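Local coordinates for protein acyl-CoA dehydrogenase (Thermus thermophilus, PDB 2Z1Q) that probably oxidises saturated acyl-CoA thioesters to 2,3-dehydroacyl-CoA with a bound FAD cofactor, as a member of the acyl-CoA dehydrogenase family, at residues M411-A416 / G471-Q476; A461-Q466 / S527-L532; K276-L281 / Y364-G369. All coordinates share one frame; numbering follows the deposited sequence.

Contact 1. Residues M411-A416 / G471-Q476. With FAD (flavin-adenine dinucleotide), chain D.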
loop_
_atom_site.group_PDB
_atom_site.type_symbol
_atom_site.label_atom_id
_atom_site.label_comp_id
_atom_site.label_asym_id
_atom_site.label_seq_id
_atom_site.Cartn_x
_atom_site.Cartn_y
_atom_site.Cartn_z
ATOM N N MET B 411 -6.669 6.559 27.731
ATOM C CA MET B 411 -6.292 6.373 29.126
ATOM C C MET B 411 -5.107 7.227 29.567
ATOM O O MET B 411 -5.083 7.722 30.697
ATOM C CB MET B 411 -5.998 4.894 29.405
ATOM C CG MET B 411 -5.714 4.063 28.161
ATOM S SD MET B 411 -4.129 4.386 27.386
ATOM C CE MET B 411 -3.276 2.852 27.775
ATOM N N LEU B 412 -4.130 7.406 28.680
ATOM C CA LEU B 412 -2.940 8.194 28.990
ATOM C C LEU B 412 -3.299 9.674 29.125
ATOM O O LEU B 412 -2.491 10.493 29.571
ATOM C CB LEU B 412 -1.896 7.999 27.890
ATOM C CG LEU B 412 -0.434 7.943 28.337
ATOM C CD1 LEU B 412 -0.274 6.879 29.415
ATOM C CD2 LEU B 412 0.456 7.629 27.146
ATOM N N LEU B 413 -4.528 10.003 28.740
ATOM C CA LEU B 413 -5.031 11.367 28.805
ATOM C C LEU B 413 -6.024 11.552 29.949
ATOM O O LEU B 413 -6.366 12.683 30.297
ATOM C CB LEU B 413 -5.705 11.741 27.487
ATOM C CG LEU B 413 -4.807 11.728 26.249
ATOM C CD1 LEU B 413 -5.670 11.778 25.002
ATOM C CD2 LEU B 413 -3.842 12.903 26.296
ATOM N N ARG B 414 -6.488 10.445 30.529
ATOM C CA ARG B 414 -7.438 10.513 31.636
ATOM C C ARG B 414 -6.754 11.051 32.889
ATOM O O ARG B 414 -7.384 11.197 33.940
ATOM C CB ARG B 414 -8.031 9.130 31.931
ATOM C CG ARG B 414 -9.018 8.631 30.881
ATOM C CD ARG B 414 -9.636 7.297 31.282
ATOM N NE ARG B 414 -8.618 6.294 31.583
ATOM C CZ ARG B 414 -8.861 4.993 31.710
ATOM N NH1 ARG B 414 -10.093 4.526 31.561
ATOM N NH2 ARG B 414 -7.868 4.158 31.987
ATOM N N ARG B 415 -5.461 11.337 32.772
ATOM C CA ARG B 415 -4.683 11.875 33.884
ATOM C C ARG B 415 -3.960 13.147 33.438
ATOM O O ARG B 415 -4.155 13.620 32.316
ATOM C CB ARG B 415 -3.674 10.837 34.377
ATOM N N ALA B 416 -3.131 13.699 34.319
ATOM C CA ALA B 416 -2.380 14.914 34.010
ATOM C C ALA B 416 -0.979 14.565 33.512
ATOM O O ALA B 416 -0.879 14.100 32.355
ATOM C CB ALA B 416 -2.289 15.806 35.252
ATOM N N GLY B 471 -8.595 20.522 25.808
ATOM C CA GLY B 471 -8.670 20.674 24.366
ATOM C C GLY B 471 -7.617 19.862 23.627
ATOM O O GLY B 471 -7.427 20.035 22.421
ATOM N N VAL B 472 -6.936 18.974 24.346
ATOM C CA VAL B 472 -5.895 18.133 23.755
ATOM C C VAL B 472 -6.438 17.252 22.631
ATOM O O VAL B 472 -5.684 16.764 21.790
ATOM C CB VAL B 472 -5.231 17.229 24.829
ATOM C CG1 VAL B 472 -6.249 16.245 25.385
ATOM C CG2 VAL B 472 -4.042 16.492 24.240
ATOM N N GLU B 473 -7.752 17.059 22.611
ATOM C CA GLU B 473 -8.406 16.239 21.593
ATOM C C GLU B 473 -8.193 16.753 20.169
ATOM O O GLU B 473 -8.052 15.962 19.238
ATOM C CB GLU B 473 -9.907 16.142 21.872
ATOM C CG GLU B 473 -10.258 15.409 23.154
ATOM C CD GLU B 473 -9.723 13.990 23.177
ATOM O OE1 GLU B 473 -9.983 13.235 22.218
ATOM O OE2 GLU B 473 -9.035 13.629 24.156
ATOM N N GLU B 474 -8.188 18.069 20.002
ATOM C CA GLU B 474 -7.984 18.660 18.688
ATOM C C GLU B 474 -6.598 18.346 18.122
ATOM O O GLU B 474 -6.433 18.272 16.907
ATOM C CB GLU B 474 -8.167 20.181 18.741
ATOM C CG GLU B 474 -9.612 20.635 18.774
ATOM C CD GLU B 474 -10.366 20.225 17.527
ATOM O OE1 GLU B 474 -10.044 20.745 16.434
ATOM O OE2 GLU B 474 -11.271 19.376 17.634
ATOM N N GLU B 475 -5.611 18.163 19.000
ATOM C CA GLU B 475 -4.247 17.859 18.550
ATOM C C GLU B 475 -4.103 16.389 18.186
ATOM O O GLU B 475 -3.346 15.645 18.816
ATOM C CB GLU B 475 -3.245 18.218 19.646
ATOM C CG GLU B 475 -3.347 19.660 20.107
ATOM C CD GLU B 475 -2.895 20.630 19.045
ATOM O OE1 GLU B 475 -3.487 21.724 18.943
ATOM O OE2 GLU B 475 -1.935 20.300 18.317
ATOM N N GLN B 476 -4.825 15.983 17.151
ATOM C CA GLN B 476 -4.817 14.603 16.688
ATOM C C GLN B 476 -3.475 14.084 16.218
ATOM O O GLN B 476 -3.198 12.890 16.381
ATOM C CB GLN B 476 -5.831 14.427 15.567
ATOM C CG GLN B 476 -7.237 14.727 15.987
ATOM C CD GLN B 476 -8.222 14.477 14.874
ATOM O OE1 GLN B 476 -7.854 14.467 13.697
ATOM N NE2 GLN B 476 -9.484 14.293 15.232
HETATM P PA FAD D . -15.562 8.613 5.805
HETATM O O1A FAD D . -15.349 7.487 4.931
HETATM O O2A FAD D . -17.002 9.205 6.165
HETATM O O5B FAD D . -14.422 8.917 6.834
HETATM C C5B FAD D . -13.342 9.576 6.174
HETATM C C4B FAD D . -12.473 9.892 7.369
HETATM O O4B FAD D . -12.608 9.301 8.599
HETATM C C3B FAD D . -10.952 10.335 7.177
HETATM O O3B FAD D . -10.870 11.708 6.775
HETATM C C2B FAD D . -10.572 10.029 8.683
HETATM O O2B FAD D . -9.479 10.780 9.222
HETATM C C1B FAD D . -11.962 10.411 9.106
HETATM N N9A FAD D . -12.326 10.774 10.443
HETATM C C8A FAD D . -13.570 10.505 10.937
HETATM N N7A FAD D . -13.684 10.957 12.131
HETATM C C5A FAD D . -12.518 11.528 12.502
HETATM C C6A FAD D . -12.056 12.187 13.680
HETATM N N6A FAD D . -12.902 12.318 14.762
HETATM N N1A FAD D . -10.779 12.658 13.690
HETATM C C2A FAD D . -9.975 12.548 12.636
HETATM N N3A FAD D . -10.389 11.953 11.536
HETATM C C4A FAD D . -11.620 11.434 11.397
HETATM N N1 FAD D . -21.514 -1.037 8.329
HETATM C C2 FAD D . -22.383 -1.676 9.141
HETATM O O2 FAD D . -23.047 -1.009 9.919
HETATM N N3 FAD D . -22.566 -3.020 9.117
HETATM C C4 FAD D . -21.873 -3.840 8.254
HETATM O O4 FAD D . -22.043 -5.035 8.233
HETATM C C4X FAD D . -20.913 -3.201 7.319
HETATM N N5 FAD D . -20.212 -3.899 6.411
HETATM C C5X FAD D . -19.374 -3.281 5.539
HETATM C C6 FAD D . -18.672 -4.027 4.525
HETATM C C7 FAD D . -17.847 -3.356 3.607
HETATM C C7M FAD D . -17.135 -4.148 2.528
HETATM C C8 FAD D . -17.683 -1.936 3.684
HETATM C C8M FAD D . -16.813 -1.175 2.709
HETATM C C9 FAD D . -18.341 -1.215 4.656
HETATM C C9A FAD D . -19.201 -1.860 5.597
HETATM N N10 FAD D . -19.897 -1.093 6.557
HETATM C C10 FAD D . -20.774 -1.711 7.425
HETATM C "C1'" FAD D . -19.666 0.328 6.527
HETATM C "C2'" FAD D . -18.686 0.854 7.586
HETATM O "O2'" FAD D . -19.205 0.677 8.896
HETATM C "C3'" FAD D . -18.568 2.289 7.185
HETATM O "O3'" FAD D . -17.998 2.315 5.845
HETATM C "C4'" FAD D . -17.669 3.131 8.047
HETATM O "O4'" FAD D . -18.107 3.232 9.404
HETATM C "C5'" FAD D . -17.707 4.420 7.308
HETATM O "O5'" FAD D . -16.928 5.381 7.815
HETATM P P FAD D . -17.020 6.422 6.598
HETATM O O1P FAD D . -16.656 5.684 5.359
HETATM O O2P FAD D . -18.530 7.008 6.448
HETATM O O3P FAD D . -15.900 7.545 6.991
#
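Leu413, on helix 410-413, reaches toward 471-476, and its two methyl branches meet different partners. CD2 lies 4.1 Å from Val472 CG2, with the two side chains crossing obliquely. CD1 faces Glu473 instead and lies 3.9 Å from its OE2. Glu473 is folded back at its second torsion (chi2 -58°), which brings the carboxylate round to the leucine. The backbones stay well apart, and Leu413 also packs on Leu479 of helix 476-502.

The polar work is done at the other end of the loop. Gln476 extends beyond CG, and its NE2 donates a short, bent hydrogen bond of 2.6 Å to adenine N1A of FAD, with an angle of 133° at the hydrogen. Its OE1 accepts from Leu301 N of the second subunit, so both halves of the amide are used. With an alanine at Gln476 the adenine N1A would probably lose this donor, and Leu301 N of the second subunit its acceptor. Between 411-416 and 471-476 the chemistry is mainly apolar and the buried area small. This implies that methyl groups join the two segments, while the amide of Gln476 supplies a polar bond to the adenine.

Contact 2. Residues A461-Q466 / S527-L532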
loop_
_atom_site.group_PDB
_atom_site.type_symbol
_atom_site.label_atom_id
_atom_site.label_comp_id
_atom_site.label_asym_id
_atom_site.label_seq_id
_atom_site.Cartn_x
_atom_site.Cartn_y
_atom_site.Cartn_z
ATOM N N ALA B 461 2.653 12.483 26.040
ATOM C CA ALA B 461 1.254 12.576 26.429
ATOM C C ALA B 461 1.079 13.626 27.527
ATOM O O ALA B 461 0.135 14.432 27.489
ATOM C CB ALA B 461 0.767 11.219 26.912
ATOM N N GLY B 462 1.992 13.616 28.497
ATOM C CA GLY B 462 1.919 14.570 29.590
ATOM C C GLY B 462 2.073 16.000 29.112
ATOM O O GLY B 462 1.268 16.865 29.457
ATOM N N LEU B 463 3.105 16.247 28.306
ATOM C CA LEU B 463 3.374 17.580 27.774
ATOM C C LEU B 463 2.184 18.085 26.974
ATOM O O LEU B 463 1.887 19.283 26.967
ATOM C CB LEU B 463 4.634 17.556 26.903
ATOM C CG LEU B 463 5.954 17.324 27.654
ATOM C CD1 LEU B 463 7.091 17.086 26.682
ATOM C CD2 LEU B 463 6.256 18.533 28.528
ATOM N N ALA B 464 1.492 17.168 26.304
ATOM C CA ALA B 464 0.332 17.541 25.512
ATOM C C ALA B 464 -0.778 18.025 26.442
ATOM O O ALA B 464 -1.436 19.027 26.170
ATOM C CB ALA B 464 -0.143 16.356 24.695
ATOM N N VAL B 465 -0.974 17.311 27.547
ATOM C CA VAL B 465 -2.006 17.681 28.507
ATOM C C VAL B 465 -1.673 18.988 29.227
ATOM O O VAL B 465 -2.528 19.866 29.360
ATOM C CB VAL B 465 -2.225 16.557 29.559
ATOM C CG1 VAL B 465 -3.201 17.015 30.629
ATOM C CG2 VAL B 465 -2.763 15.309 28.876
ATOM N N GLN B 466 -0.427 19.123 29.676
ATOM C CA GLN B 466 -0.012 20.326 30.393
ATOM C C GLN B 466 0.210 21.504 29.462
ATOM O O GLN B 466 1.026 22.387 29.740
ATOM C CB GLN B 466 1.263 20.056 31.209
ATOM C CG GLN B 466 2.497 19.744 30.374
ATOM C CD GLN B 466 3.691 19.318 31.215
ATOM O OE1 GLN B 466 3.695 18.235 31.810
ATOM N NE2 GLN B 466 4.713 20.171 31.270
ATOM N N SER B 527 8.709 14.506 15.921
ATOM C CA SER B 527 7.941 15.156 14.870
ATOM C C SER B 527 6.726 15.884 15.435
ATOM O O SER B 527 6.085 16.667 14.732
ATOM C CB SER B 527 7.493 14.134 13.815
ATOM O OG SER B 527 6.512 13.250 14.331
ATOM N N VAL B 528 6.412 15.627 16.704
ATOM C CA VAL B 528 5.274 16.287 17.343
ATOM C C VAL B 528 5.646 17.053 18.603
ATOM O O VAL B 528 4.796 17.697 19.215
ATOM C CB VAL B 528 4.139 15.280 17.694
ATOM C CG1 VAL B 528 3.613 14.630 16.426
ATOM C CG2 VAL B 528 4.640 14.231 18.680
ATOM N N LEU B 529 6.912 16.999 18.992
ATOM C CA LEU B 529 7.363 17.691 20.192
ATOM C C LEU B 529 7.475 19.212 20.019
ATOM O O LEU B 529 7.069 19.974 20.899
ATOM C CB LEU B 529 8.689 17.087 20.657
ATOM C CG LEU B 529 8.684 16.384 22.022
ATOM C CD1 LEU B 529 7.275 16.016 22.481
ATOM C CD2 LEU B 529 9.548 15.153 21.912
ATOM N N PRO B 530 8.022 19.669 18.884
ATOM C CA PRO B 530 8.156 21.110 18.637
ATOM C C PRO B 530 6.791 21.793 18.756
ATOM O O PRO B 530 6.705 23.024 18.884
ATOM C CB PRO B 530 8.704 21.163 17.209
ATOM C CG PRO B 530 9.499 19.891 17.099
ATOM C CD PRO B 530 8.608 18.883 17.781
ATOM N N ARG B 531 5.725 20.991 18.729
ATOM C CA ARG B 531 4.356 21.498 18.825
ATOM C C ARG B 531 3.945 21.738 20.280
ATOM O O ARG B 531 3.026 22.526 20.559
ATOM C CB ARG B 531 3.380 20.506 18.179
ATOM C CG ARG B 531 1.907 20.901 18.245
ATOM C CD ARG B 531 1.556 22.019 17.270
ATOM N NE ARG B 531 0.110 22.205 17.192
ATOM C CZ ARG B 531 -0.521 22.912 16.253
ATOM N NH1 ARG B 531 0.167 23.521 15.288
ATOM N NH2 ARG B 531 -1.847 22.994 16.261
ATOM N N LEU B 532 4.640 21.066 21.197
ATOM C CA LEU B 532 4.364 21.152 22.627
ATOM C C LEU B 532 5.371 22.007 23.411
ATOM O O LEU B 532 5.023 22.601 24.426
ATOM C CB LEU B 532 4.340 19.744 23.222
ATOM C CG LEU B 532 3.504 18.729 22.438
ATOM C CD1 LEU B 532 3.557 17.362 23.104
ATOM C CD2 LEU B 532 2.075 19.224 22.361
#
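Leu532 N donates to Leu529 O at 2.7 Å. This bond closes a turn just beyond helix 505-528, and the ends of both leucines reach helix 445-468. Leu532 has the largest share of the contact. Its CG stands opposite its own carbonyl carbon, beside the backbone N (chi1 -48°), and the fork of the side chain then sits against the backbone of Ala464. CD1 is 3.8 Å from Ala464 N and 4.0 Å from Leu463 CB. The other branch, CD2, comes to 4.0 Å from Ala464 CA. The small alanine side chain lets the leucine come this near, and the CA atoms of Ala464 and Leu532 are 6.1 Å apart.

Leu529 is a lesser partner. Its CD1 meets Leu463 CD1 at 4.3 Å, methyl against methyl. Its first torsion lies far from a staggered value (chi1 -116°), which may reflect strain or some doubt in the model. Val541 of helix 535-547 touches both Leu463 and Leu529, so a third helix covers this pair. Val460, one turn earlier on helix 445-468, supports Leu529 and Leu532.

Arg531 turns toward Glu475 and forms a salt bridge from NE to OE2.

Here helices 445-468, 505-528 and 535-547 pack together through apolar side chains in a helical bundle. It is part of the C-terminal helices of the chain, and may be comparable to the C-terminal helical region of very-long-chain acyl-CoA dehydrogenase.

Contact 3. Residues K276-L281 / Y364-G369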
loop_
_atom_site.group_PDB
_atom_site.type_symbol
_atom_site.label_atom_id
_atom_site.label_comp_id
_atom_site.label_asym_id
_atom_site.label_seq_id
_atom_site.Cartn_x
_atom_site.Cartn_y
_atom_site.Cartn_z
ATOM N N LYS B 276 -0.001 -14.433 7.226
ATOM C CA LYS B 276 0.674 -15.726 7.125
ATOM C C LYS B 276 0.442 -16.342 5.750
ATOM O O LYS B 276 1.374 -16.846 5.121
ATOM C CB LYS B 276 0.162 -16.706 8.197
ATOM C CG LYS B 276 0.506 -16.319 9.629
ATOM C CD LYS B 276 -0.020 -17.344 10.627
ATOM C CE LYS B 276 0.469 -17.046 12.038
ATOM N NZ LYS B 276 -0.114 -17.981 13.049
ATOM N N ARG B 277 -0.798 -16.301 5.273
ATOM C CA ARG B 277 -1.095 -16.874 3.967
ATOM C C ARG B 277 -0.302 -16.169 2.881
ATOM O O ARG B 277 0.279 -16.817 2.008
ATOM C CB ARG B 277 -2.584 -16.760 3.643
ATOM C CG ARG B 277 -3.472 -17.215 4.757
ATOM C CD ARG B 277 -3.152 -18.648 5.140
ATOM N NE ARG B 277 -3.351 -18.858 6.567
ATOM C CZ ARG B 277 -4.530 -18.799 7.176
ATOM N NH1 ARG B 277 -5.631 -18.533 6.483
ATOM N NH2 ARG B 277 -4.602 -18.988 8.485
ATOM N N ALA B 278 -0.298 -14.839 2.927
ATOM C CA ALA B 278 0.431 -14.061 1.933
ATOM C C ALA B 278 1.914 -14.420 2.011
ATOM O O ALA B 278 2.611 -14.426 0.993
ATOM C CB ALA B 278 0.232 -12.564 2.181
ATOM N N LEU B 279 2.386 -14.718 3.223
ATOM C CA LEU B 279 3.788 -15.083 3.411
ATOM C C LEU B 279 4.061 -16.455 2.792
ATOM O O LEU B 279 5.079 -16.641 2.131
ATOM C CB LEU B 279 4.151 -15.098 4.905
ATOM C CG LEU B 279 5.584 -14.709 5.324
ATOM C CD1 LEU B 279 5.816 -15.117 6.773
ATOM C CD2 LEU B 279 6.609 -15.390 4.453
ATOM N N GLU B 280 3.150 -17.409 2.992
ATOM C CA GLU B 280 3.314 -18.749 2.415
ATOM C C GLU B 280 3.440 -18.604 0.906
ATOM O O GLU B 280 4.337 -19.184 0.284
ATOM C CB GLU B 280 2.107 -19.643 2.736
ATOM C CG GLU B 280 1.831 -19.806 4.218
ATOM C CD GLU B 280 0.617 -20.679 4.504
ATOM O OE1 GLU B 280 0.293 -20.869 5.698
ATOM O OE2 GLU B 280 -0.008 -21.177 3.539
ATOM N N LEU B 281 2.531 -17.826 0.320
ATOM C CA LEU B 281 2.541 -17.593 -1.119
ATOM C C LEU B 281 3.864 -16.964 -1.550
ATOM O O LEU B 281 4.460 -17.385 -2.539
ATOM C CB LEU B 281 1.383 -16.672 -1.551
ATOM C CG LEU B 281 -0.059 -17.196 -1.465
ATOM C CD1 LEU B 281 -1.031 -16.094 -1.876
ATOM C CD2 LEU B 281 -0.235 -18.403 -2.366
ATOM N N TYR B 364 1.351 -4.328 4.759
ATOM C CA TYR B 364 2.745 -4.459 4.369
ATOM C C TYR B 364 3.050 -5.820 3.751
ATOM O O TYR B 364 3.687 -5.895 2.702
ATOM C CB TYR B 364 3.671 -4.254 5.568
ATOM C CG TYR B 364 5.118 -4.525 5.240
ATOM C CD1 TYR B 364 5.894 -3.569 4.594
ATOM C CD2 TYR B 364 5.701 -5.753 5.550
ATOM C CE1 TYR B 364 7.224 -3.822 4.258
ATOM C CE2 TYR B 364 7.035 -6.022 5.221
ATOM C CZ TYR B 364 7.787 -5.050 4.575
ATOM O OH TYR B 364 9.099 -5.302 4.255
ATOM N N VAL B 365 2.593 -6.890 4.404
ATOM C CA VAL B 365 2.832 -8.251 3.935
ATOM C C VAL B 365 2.209 -8.520 2.550
ATOM O O VAL B 365 2.875 -9.064 1.666
ATOM C CB VAL B 365 2.335 -9.284 5.005
ATOM C CG1 VAL B 365 2.474 -10.716 4.499
ATOM C CG2 VAL B 365 3.159 -9.099 6.291
ATOM N N VAL B 366 0.953 -8.143 2.332
ATOM C CA VAL B 366 0.400 -8.392 0.996
ATOM C C VAL B 366 1.085 -7.518 -0.055
ATOM O O VAL B 366 1.234 -7.928 -1.193
ATOM C CB VAL B 366 -1.145 -8.183 0.919
ATOM C CG1 VAL B 366 -1.827 -9.172 1.837
ATOM C CG2 VAL B 366 -1.527 -6.750 1.273
ATOM N N ASP B 367 1.544 -6.333 0.331
ATOM C CA ASP B 367 2.196 -5.440 -0.624
ATOM C C ASP B 367 3.524 -5.988 -1.129
ATOM O O ASP B 367 3.777 -6.004 -2.333
ATOM C CB ASP B 367 2.388 -4.061 0.012
ATOM C CG ASP B 367 2.883 -3.039 -0.975
ATOM O OD1 ASP B 367 2.336 -2.977 -2.094
ATOM O OD2 ASP B 367 3.820 -2.293 -0.634
ATOM N N GLU B 368 4.356 -6.455 -0.204
ATOM C CA GLU B 368 5.644 -7.024 -0.562
ATOM C C GLU B 368 5.391 -8.381 -1.192
ATOM O O GLU B 368 6.196 -8.855 -1.985
ATOM C CB GLU B 368 6.522 -7.186 0.678
ATOM C CG GLU B 368 6.975 -5.863 1.276
ATOM C CD GLU B 368 7.721 -4.999 0.278
ATOM O OE1 GLU B 368 8.234 -5.525 -0.728
ATOM O OE2 GLU B 368 7.805 -3.777 0.515
ATOM N N GLY B 369 4.274 -9.008 -0.839
ATOM C CA GLY B 369 3.953 -10.292 -1.429
ATOM C C GLY B 369 3.734 -10.051 -2.912
ATOM O O GLY B 369 4.219 -10.792 -3.761
#
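Val365 holds CG1 opposite its own backbone N (chi1 176°), which aims this methyl at Ala278. Val366 takes the other common setting, with CG1 opposite its carbonyl carbon and beside the backbone N (chi1 -62°). The two torsions bring one methyl from each valine to the same point. Ala278 CB lies 3.7 Å from Val365 CG1 and 4.0 Å from Val366 CG1. The single alanine methyl is thus met by two neighbouring valines. Val365 CG1 also lies 4.2 Å from Leu279 N, so it reaches the backbone of the facing helix.

The small residue permits close helices. The short axes approach to 8.8 Å and run in nearly the same direction, 19° apart. The CA atoms of Ala278 and Val366 are 5.7 Å from each other. Gly369 follows one turn after Val365, on the side that faces 276-281, and brings no side chain into the interface. A beta carbon there would point toward 276-281 and come near the carbonyl oxygen of Ala278, so the glycine spares that oxygen a close neighbour. The contact itself is apolar and buried. Together the two segments cover 148 Å² of surface.

At the margin, Asp367 forms salt bridges with Arg392 and Arg395 of the second subunit.

The pair belongs to the helical C-terminal dehydrogenase domain. Helices 252-288 and 348-372 run alongside each other. Helix 300-331 packs against Leu279 and Tyr364, while helix 383-392 meets Ala278 and Val366 through Ile384 and Ala391.

In the fold
Contact 3 comes first in the chain. It closes a mainly helical loop of 82 residues and joins helices 252-288 and 348-372 before the other contacts begin. Contact 1 opens at 411-416, and contact 2 opens inside its loop at 461-466. Contact 1 then closes at 471-476 and contact 2 at 527-532, so their loops cross. These two also touch: Leu412 packs on Ala461, and Leu413 on Val465. Contact 1 ties helix 410-413 to the loop before helix 476-502, and contact 2 ties helix 445-468 to the end region of helix 505-528. Contact 3 stands apart, its centre about 36 Å from that of contact 1. All three reach the second subunit.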